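Local coordinates for protein methyl transferase from Methanosarcina acetivorans (Methanosarcina acetivorans, PDB 6MRO) that binds S-adenosyl-L-homocysteine and two calcium ions and is probably an S-adenosylmethionine-dependent methyltransferase, at residues Q19-A24 with K172-D177; L137-K142 with G183-Y188. The protein carries 1 engineered substitution. All blocks are in the same frame, centred on the assembly; numbering follows the deposited sequence.

In the fold
Both contacts lie at the end of the mixed seven-stranded sheet that holds its antiparallel strands, with centres about 9 Å apart. Contact 2 pairs strand 132-139 with strand 184-193. Contact 1 sets the start of helix 20-27 against strand 167-177, the outermost strand at this end. Strands 167-177 and 184-193 are consecutive in the chain and neighbours in the sheet, so the contacts share this region. Their segments alternate along the sequence: 19-24, 137-142, 172-177, 183-188. The N-terminal part is thereby tied to the C-terminal strands. Contact 1 reaches close to the bound S-adenosyl-L-homocysteine, while contact 2 runs out to the two calcium ions.

Contact 1: residues Q19-A24 with K172-D177; sequences QPAFQA and KDVIFD
The side-chain amide of Gln19 grips the backbone of Asp177 with two hydrogen bonds. Asp177 N donates to Gln19 OE1 at 3.0 Å, in the carbonyl plane and on a lone pair. In return Gln19 NE2 donates to Asp177 O at 3.0 Å, nearly straight at 169°. That acceptor lies almost in the amide plane, so the pair of bonds fixes the rotation of the amide. The chain of Gln19 bends at chi2 (-73°), which brings the amide to the strand. Gln19 OE1 has a second donor, a water at 2.8 Å. The same water donates to Ile175 O at 2.6 Å and accepts from Ala21 N, so it links the first turn of the helix to the strand.

Gln19 NE2 also sits over one face of the Phe176 ring, 3.4 Å from CZ and offset toward the rim. The amide and ring planes are 26° apart. Pro20 packs against the carboxylate of Asp177, with CG 3.2 Å from Asp177 OD2. That oxygen is hydrogen-bonded by His17. Further along, the contact is apolar and looser, where Ala21 CB meets Val174 CG2 at 4.2 Å.

Gln19 is the N-cap residue of helix 20-27, and its carbonyl accepts from Gln23 N. Its backbone N donates to Asn46 OD1. The contact thus joins a helix start to the edge strand of a Rossmann-like methyltransferase sheet, beside Ser106 of the S-adenosyl-L-homocysteine site. In the buried Gln19 amide, OE1 is held by two donors, Asp177 N and the water, and one N-H of NE2 is used by Asp177 O. This implies a directional polar link that fixes the start of the helix against the end of the strand, close to the ligand.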
ATOM      1  N   GLN A  19       7.839  -6.220   1.066  1.00 18.53           N
ATOM      2  CA  GLN A  19       8.612  -5.415   0.131  1.00 16.50           C
ATOM      3  C   GLN A  19       9.798  -4.776   0.852  1.00 17.25           C
ATOM      4  O   GLN A  19       9.639  -4.240   1.955  1.00 19.36           O
ATOM      5  CB  GLN A  19       7.747  -4.325  -0.506  1.00 17.95           C
ATOM      6  CG  GLN A  19       6.850  -4.863  -1.608  1.00 16.54           C
ATOM      7  CD  GLN A  19       7.625  -5.203  -2.846  1.00 17.88           C
ATOM      8  OE1 GLN A  19       8.798  -4.852  -2.974  1.00 18.83           O
ATOM      9  NE2 GLN A  19       7.000  -5.950  -3.742  1.00 16.02           N
ATOM     10  N   PRO A  20      10.990  -4.803   0.252  1.00 17.96           N
ATOM     11  CA  PRO A  20      12.151  -4.216   0.938  1.00 21.31           C
ATOM     12  C   PRO A  20      11.968  -2.753   1.288  1.00 21.97           C
ATOM     13  O   PRO A  20      12.443  -2.325   2.348  1.00 21.44           O
ATOM     14  CB  PRO A  20      13.290  -4.436  -0.064  1.00 23.97           C
ATOM     15  CG  PRO A  20      12.891  -5.681  -0.790  1.00 25.26           C
ATOM     16  CD  PRO A  20      11.387  -5.682  -0.864  1.00 19.83           C
ATOM     17  N   ALA A  21      11.267  -1.978   0.457  1.00 19.95           N
ATOM     18  CA  ALA A  21      11.088  -0.559   0.768  1.00 23.79           C
ATOM     19  C   ALA A  21      10.367  -0.374   2.096  1.00 21.90           C
ATOM     20  O   ALA A  21      10.685   0.542   2.862  1.00 21.47           O
ATOM     21  CB  ALA A  21      10.332   0.144  -0.362  1.00 21.31           C
ATOM     22  N   PHE A  22       9.402  -1.250   2.400  1.00 17.68           N
ATOM     23  CA  PHE A  22       8.698  -1.133   3.672  1.00 19.14           C
ATOM     24  C   PHE A  22       9.502  -1.723   4.829  1.00 21.80           C
ATOM     25  O   PHE A  22       9.441  -1.194   5.945  1.00 21.12           O
ATOM     26  CB  PHE A  22       7.316  -1.777   3.542  1.00 22.21           C
ATOM     27  CG  PHE A  22       6.353  -0.944   2.729  1.00 19.97           C
ATOM     28  CD1 PHE A  22       5.766   0.192   3.271  1.00 22.84           C
ATOM     29  CD2 PHE A  22       6.052  -1.281   1.425  1.00 22.75           C
ATOM     30  CE1 PHE A  22       4.899   0.979   2.511  1.00 21.91           C
ATOM     31  CE2 PHE A  22       5.185  -0.493   0.655  1.00 22.20           C
ATOM     32  CZ  PHE A  22       4.614   0.630   1.200  1.00 20.81           C
ATOM     33  N   GLN A  23      10.266  -2.796   4.590  1.00 20.29           N
ATOM     34  CA  GLN A  23      11.191  -3.282   5.612  1.00 21.83           C
ATOM     35  C   GLN A  23      12.188  -2.197   5.999  1.00 19.73           C
ATOM     36  O   GLN A  23      12.542  -2.051   7.179  1.00 22.71           O
ATOM     37  CB  GLN A  23      11.942  -4.517   5.112  1.00 22.21           C
ATOM     38  CG  GLN A  23      13.177  -4.876   5.944  1.00 34.35           C
ATOM     39  CD  GLN A  23      12.826  -5.325   7.356  1.00 43.83           C
ATOM     40  OE1 GLN A  23      11.800  -5.977   7.573  1.00 46.24           O
ATOM     41  NE2 GLN A  23      13.676  -4.979   8.324  1.00 40.56           N
ATOM     42  N   ALA A  24      12.613  -1.397   5.022  1.00 19.70           N
ATOM     43  CA  ALA A  24      13.601  -0.357   5.281  1.00 21.72           C
ATOM     44  C   ALA A  24      13.006   0.783   6.100  1.00 22.64           C
ATOM     45  O   ALA A  24      13.735   1.464   6.833  1.00 22.32           O
ATOM     46  CB  ALA A  24      14.158   0.165   3.954  1.00 20.81           C
ATOM     47  N   LYS A 172      11.421   8.983  -3.023  1.00 24.64           N
ATOM     48  CA  LYS A 172      12.740   8.372  -3.102  1.00 24.78           C
ATOM     49  C   LYS A 172      12.766   7.268  -4.151  1.00 23.53           C
ATOM     50  O   LYS A 172      11.809   6.496  -4.278  1.00 24.10           O
ATOM     51  CB  LYS A 172      13.148   7.775  -1.748  1.00 27.41           C
ATOM     52  CG  LYS A 172      13.907   8.725  -0.856  1.00 37.33           C
ATOM     53  CD  LYS A 172      14.238   8.094   0.497  1.00 40.26           C
ATOM     54  CE  LYS A 172      14.916   9.125   1.388  1.00 46.16           C
ATOM     55  NZ  LYS A 172      14.911   8.760   2.826  1.00 47.01           N
ATOM     56  N   ASP A 173      13.870   7.181  -4.882  1.00 25.34           N
ATOM     57  CA  ASP A 173      14.111   6.019  -5.729  1.00 24.45           C
ATOM     58  C   ASP A 173      14.337   4.798  -4.853  1.00 26.00           C
ATOM     59  O   ASP A 173      15.168   4.819  -3.941  1.00 31.03           O
ATOM     60  CB  ASP A 173      15.327   6.242  -6.628  1.00 30.32           C
ATOM     61  CG  ASP A 173      15.071   7.270  -7.713  1.00 36.04           C
ATOM     62  OD1 ASP A 173      15.651   8.375  -7.636  1.00 39.79           O
ATOM     63  OD2 ASP A 173      14.295   6.969  -8.647  1.00 36.43           O
ATOM     64  N   VAL A 174      13.581   3.737  -5.115  1.00 23.04           N
ATOM     65  CA  VAL A 174      13.774   2.474  -4.419  1.00 21.57           C
ATOM     66  C   VAL A 174      13.630   1.331  -5.418  1.00 20.59           C
ATOM     67  O   VAL A 174      13.594   1.543  -6.635  1.00 26.44           O
ATOM     68  CB  VAL A 174      12.784   2.314  -3.248  1.00 23.52           C
ATOM     69  CG1 VAL A 174      13.023   3.377  -2.167  1.00 27.28           C
ATOM     70  CG2 VAL A 174      11.341   2.362  -3.757  1.00 22.45           C
ATOM     71  N   ILE A 175      13.582   0.111  -4.908  1.00 21.91           N
ATOM     72  CA  ILE A 175      13.411  -1.091  -5.713  1.00 26.07           C
ATOM     73  C   ILE A 175      12.088  -1.736  -5.326  1.00 26.89           C
ATOM     74  O   ILE A 175      11.671  -1.661  -4.165  1.00 27.92           O
ATOM     75  CB  ILE A 175      14.595  -2.054  -5.493  1.00 30.48           C
ATOM     76  CG1 ILE A 175      15.833  -1.541  -6.224  1.00 35.32           C
ATOM     77  CG2 ILE A 175      14.252  -3.456  -5.962  1.00 34.35           C
ATOM     78  CD1 ILE A 175      15.571  -1.206  -7.662  1.00 38.68           C
ATOM     79  N   PHE A 176      11.402  -2.324  -6.306  1.00 20.96           N
ATOM     80  CA  PHE A 176      10.181  -3.084  -6.078  1.00 22.46           C
ATOM     81  C   PHE A 176      10.475  -4.536  -6.427  1.00 23.15           C
ATOM     82  O   PHE A 176      10.899  -4.829  -7.551  1.00 26.85           O
ATOM     83  CB  PHE A 176       9.025  -2.538  -6.921  1.00 29.89           C
ATOM     84  CG  PHE A 176       7.710  -3.235  -6.685  1.00 34.98           C
ATOM     85  CD1 PHE A 176       6.772  -2.689  -5.831  1.00 32.86           C
ATOM     86  CD2 PHE A 176       7.408  -4.423  -7.338  1.00 36.75           C
ATOM     87  CE1 PHE A 176       5.555  -3.319  -5.612  1.00 35.31           C
ATOM     88  CE2 PHE A 176       6.194  -5.057  -7.134  1.00 36.77           C
ATOM     89  CZ  PHE A 176       5.266  -4.503  -6.265  1.00 34.34           C
ATOM     90  N   ASP A 177      10.296  -5.439  -5.462  1.00 20.62           N
ATOM     91  CA  ASP A 177      10.554  -6.848  -5.735  1.00 18.51           C
ATOM     92  C   ASP A 177       9.373  -7.435  -6.485  1.00 19.03           C
ATOM     93  O   ASP A 177       8.212  -7.154  -6.169  1.00 20.92           O
ATOM     94  CB  ASP A 177      10.797  -7.641  -4.447  1.00 21.38           C
ATOM     95  CG  ASP A 177      12.213  -7.508  -3.931  1.00 23.46           C
ATOM     96  OD1 ASP A 177      13.042  -6.861  -4.616  1.00 27.03           O
ATOM     97  OD2 ASP A 177      12.495  -8.046  -2.838  1.00 23.25           O
TER
HETATM   98  O   HOH W   1      10.337  -2.679  -2.150  1.00 18.01           O

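Contact 2: residues L137-K142 with G183-Y188; sequences LCFSDK and GRRQAY. With CA (calcium ion), chain D; CA (calcium ion), chain C.
Asp141 bridges the two calcium ions. Its OD2 binds both, at 2.4 Å to the ion of chain D and 2.5 Å to that of chain C, and its OD1 also binds the latter. Glu146 also binds both ions; Arg152 and Glu157 help complete one site, Glu143 and Gly145 the other, and Glu148 also takes part. Just before Asp141, Ser140 rests on Tyr188, its CB over the centre of the ring, 3.5 Å from CE2. The phenol OH of Tyr188 shares a water with Asp141 O, and the aliphatic chain of Lys142 passes beside it on the way to a salt bridge with Asp173. An alanine in place of Tyr188 would remove this ring and hydroxyl and would probably loosen the backbone leading to the calcium-binding Asp141.

Behind this lies an antiparallel strand pair in the sheet of a Rossmann-like methyltransferase fold. Cys138 and Tyr188 form its hydrogen-bonded pair, and Tyr188 N donates to Cys138 O at 2.7 Å. Ser140 N continues the pairing to Gln186 O at 3.1 Å, from above the carbonyl plane. Ser140 OG donates to one water, which reaches Ala187 O, and accepts from another, which reaches Gln186 OE1. Farther out, the guanidinium of Arg185 stacks on one face of Phe139, planes 12° apart, in a cation-pi contact. The Phe139 ring also meets His110 and Phe176 edge-to-face.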
ATOM      1  N   LEU A 137       4.292   2.872  -2.352  1.00 15.52           N
ATOM      2  CA  LEU A 137       5.305   2.315  -3.234  1.00 15.64           C
ATOM      3  C   LEU A 137       4.696   2.063  -4.602  1.00 15.74           C
ATOM      4  O   LEU A 137       3.646   1.416  -4.709  1.00 16.08           O
ATOM      5  CB  LEU A 137       5.863   1.028  -2.620  1.00 15.34           C
ATOM      6  CG  LEU A 137       6.851   0.165  -3.403  1.00 22.18           C
ATOM      7  CD1 LEU A 137       8.189   0.858  -3.456  1.00 19.72           C
ATOM      8  CD2 LEU A 137       6.967  -1.211  -2.694  1.00 22.96           C
ATOM      9  N   CYS A 138       5.365   2.553  -5.647  1.00 17.55           N
ATOM     10  CA  CYS A 138       4.869   2.376  -7.003  1.00 18.86           C
ATOM     11  C   CYS A 138       6.043   2.310  -7.974  1.00 22.21           C
ATOM     12  O   CYS A 138       7.170   2.699  -7.655  1.00 21.51           O
ATOM     13  CB  CYS A 138       3.895   3.509  -7.376  1.00 24.48           C
ATOM     14  SG  CYS A 138       4.667   5.158  -7.361  1.00 25.24           S
ATOM     15  N   PHE A 139       5.770   1.794  -9.166  1.00 21.34           N
ATOM     16  CA  PHE A 139       6.788   1.784 -10.209  1.00 18.20           C
ATOM     17  C   PHE A 139       7.051   3.209 -10.679  1.00 21.37           C
ATOM     18  O   PHE A 139       6.130   4.018 -10.788  1.00 24.08           O
ATOM     19  CB  PHE A 139       6.342   0.913 -11.380  1.00 19.30           C
ATOM     20  CG  PHE A 139       6.171  -0.528 -11.025  1.00 28.40           C
ATOM     21  CD1 PHE A 139       7.216  -1.244 -10.467  1.00 31.02           C
ATOM     22  CD2 PHE A 139       4.956  -1.163 -11.223  1.00 37.57           C
ATOM     23  CE1 PHE A 139       7.059  -2.582 -10.119  1.00 32.92           C
ATOM     24  CE2 PHE A 139       4.798  -2.494 -10.886  1.00 38.65           C
ATOM     25  CZ  PHE A 139       5.853  -3.200 -10.328  1.00 35.16           C
ATOM     26  N   SER A 140       8.316   3.518 -10.963  1.00 20.26           N
ATOM     27  CA  SER A 140       8.699   4.882 -11.290  1.00 23.75           C
ATOM     28  C   SER A 140       8.619   5.133 -12.792  1.00 24.46           C
ATOM     29  O   SER A 140       8.902   4.253 -13.616  1.00 24.10           O
ATOM     30  CB  SER A 140      10.112   5.201 -10.785  1.00 26.11           C
ATOM     31  OG  SER A 140      11.074   4.286 -11.273  1.00 25.26           O
ATOM     32  N   ASP A 141       8.242   6.360 -13.134  1.00 24.43           N
ATOM     33  CA  ASP A 141       8.093   6.817 -14.509  1.00 24.49           C
ATOM     34  C   ASP A 141       9.012   8.015 -14.703  1.00 25.35           C
ATOM     35  O   ASP A 141       8.733   9.115 -14.205  1.00 26.95           O
ATOM     36  CB  ASP A 141       6.638   7.182 -14.793  1.00 26.41           C
ATOM     37  CG  ASP A 141       6.420   7.743 -16.181  1.00 29.61           C
ATOM     38  OD1 ASP A 141       7.382   7.869 -16.970  1.00 28.69           O
ATOM     39  OD2 ASP A 141       5.249   8.060 -16.488  1.00 30.26           O
ATOM     40  N   LYS A 142      10.105   7.800 -15.420  1.00 25.89           N
ATOM     41  CA  LYS A 142      10.995   8.885 -15.795  1.00 29.48           C
ATOM     42  C   LYS A 142      11.031   9.084 -17.304  1.00 35.33           C
ATOM     43  O   LYS A 142      11.927   9.768 -17.807  1.00 38.41           O
ATOM     44  CB  LYS A 142      12.401   8.626 -15.252  1.00 35.69           C
ATOM     45  CG  LYS A 142      12.434   8.402 -13.735  1.00 36.19           C
ATOM     46  CD  LYS A 142      13.668   7.611 -13.329  1.00 41.70           C
ATOM     47  CE  LYS A 142      13.893   7.649 -11.827  1.00 47.20           C
ATOM     48  NZ  LYS A 142      15.170   6.958 -11.470  1.00 53.44           N
ATOM     49  N   GLY A 183      13.246  -9.203 -11.583  1.00 50.62           N
ATOM     50  CA  GLY A 183      12.674  -9.310 -10.249  1.00 44.99           C
ATOM     51  C   GLY A 183      12.868  -8.083  -9.390  1.00 42.35           C
ATOM     52  O   GLY A 183      12.348  -8.041  -8.270  1.00 40.49           O
ATOM     53  N   ARG A 184      13.617  -7.101  -9.876  1.00 41.78           N
ATOM     54  CA  ARG A 184      13.811  -5.822  -9.206  1.00 44.09           C
ATOM     55  C   ARG A 184      13.467  -4.738 -10.218  1.00 42.30           C
ATOM     56  O   ARG A 184      14.139  -4.603 -11.246  1.00 43.71           O
ATOM     57  CB  ARG A 184      15.242  -5.689  -8.690  1.00 49.02           C
ATOM     58  CG  ARG A 184      15.587  -6.672  -7.576  1.00 53.04           C
ATOM     59  CD  ARG A 184      16.986  -7.211  -7.780  1.00 61.85           C
ATOM     60  NE  ARG A 184      17.664  -7.513  -6.522  1.00 65.40           N
ATOM     61  CZ  ARG A 184      18.362  -8.620  -6.284  1.00 65.23           C
ATOM     62  NH1 ARG A 184      18.491  -9.542  -7.228  1.00 64.36           N
ATOM     63  NH2 ARG A 184      18.946  -8.792  -5.104  1.00 64.46           N
ATOM     64  N   ARG A 185      12.398  -4.002  -9.940  1.00 36.83           N
ATOM     65  CA  ARG A 185      11.892  -2.950 -10.809  1.00 37.20           C
ATOM     66  C   ARG A 185      12.163  -1.602 -10.155  1.00 28.95           C
ATOM     67  O   ARG A 185      12.035  -1.469  -8.934  1.00 26.53           O
ATOM     68  CB  ARG A 185      10.388  -3.114 -11.042  1.00 42.49           C
ATOM     69  CG  ARG A 185       9.988  -4.393 -11.758  1.00 48.72           C
ATOM     70  CD  ARG A 185       9.815  -4.156 -13.246  1.00 52.01           C
ATOM     71  NE  ARG A 185       9.241  -2.840 -13.543  1.00 56.33           N
ATOM     72  CZ  ARG A 185       8.011  -2.644 -14.010  1.00 55.77           C
ATOM     73  NH1 ARG A 185       7.582  -1.414 -14.262  1.00 57.00           N
ATOM     74  NH2 ARG A 185       7.206  -3.678 -14.229  1.00 52.71           N
ATOM     75  N   GLN A 186      12.541  -0.609 -10.961  1.00 25.10           N
ATOM     76  CA  GLN A 186      12.749   0.734 -10.428  1.00 23.71           C
ATOM     77  C   GLN A 186      11.432   1.298  -9.911  1.00 23.56           C
ATOM     78  O   GLN A 186      10.388   1.190 -10.558  1.00 23.76           O
ATOM     79  CB  GLN A 186      13.324   1.669 -11.494  1.00 22.60           C
ATOM     80  CG  GLN A 186      14.798   1.438 -11.785  1.00 29.48           C
ATOM     81  CD  GLN A 186      15.350   2.480 -12.714  1.00 36.54           C
ATOM     82  OE1 GLN A 186      14.592   3.195 -13.376  1.00 41.69           O
ATOM     83  NE2 GLN A 186      16.679   2.581 -12.780  1.00 34.16           N
ATOM     84  N   ALA A 187      11.489   1.920  -8.744  1.00 19.75           N
ATOM     85  CA  ALA A 187      10.273   2.270  -8.028  1.00 18.84           C
ATOM     86  C   ALA A 187      10.466   3.602  -7.312  1.00 20.85           C
ATOM     87  O   ALA A 187      11.589   4.101  -7.162  1.00 21.43           O
ATOM     88  CB  ALA A 187       9.889   1.164  -7.035  1.00 17.99           C
ATOM     89  N   TYR A 188       9.340   4.178  -6.885  1.00 18.83           N
ATOM     90  CA  TYR A 188       9.302   5.355  -6.028  1.00 22.47           C
ATOM     91  C   TYR A 188       8.681   5.006  -4.685  1.00 22.21           C
ATOM     92  O   TYR A 188       7.702   4.254  -4.619  1.00 20.55           O
ATOM     93  CB  TYR A 188       8.484   6.487  -6.654  1.00 20.54           C
ATOM     94  CG  TYR A 188       9.228   7.295  -7.678  1.00 20.63           C
ATOM     95  CD1 TYR A 188      10.565   7.617  -7.496  1.00 24.27           C
ATOM     96  CD2 TYR A 188       8.591   7.742  -8.838  1.00 21.37           C
ATOM     97  CE1 TYR A 188      11.251   8.365  -8.432  1.00 24.09           C
ATOM     98  CE2 TYR A 188       9.266   8.491  -9.779  1.00 22.77           C
ATOM     99  CZ  TYR A 188      10.602   8.796  -9.571  1.00 26.29           C
ATOM    100  OH  TYR A 188      11.285   9.535 -10.515  1.00 26.49           O
TER
HETATM  101 CA    CA D 203       2.947   8.039 -15.973  1.00 28.83          CA
HETATM  102 CA    CA C 202       5.757   8.877 -18.777  1.00 28.83          CA
HETATM  103  O   HOH W   2      13.053   4.771  -9.362  1.00 32.19           O
HETATM  104  O   HOH W   3      11.890   3.825 -14.004  1.00 32.42           O
HETATM  105  O   HOH W   4       9.873  10.832 -12.392  1.00 22.17           O
HETATM  106  O   HOH W   5       6.038  10.929 -17.697  1.00 36.19           O
HETATM  107  O   HOH W   6       2.979   6.108 -17.355  1.00 28.13           O
HETATM  108  O   HOH W   7       0.766   7.329 -15.072  1.00 33.85           O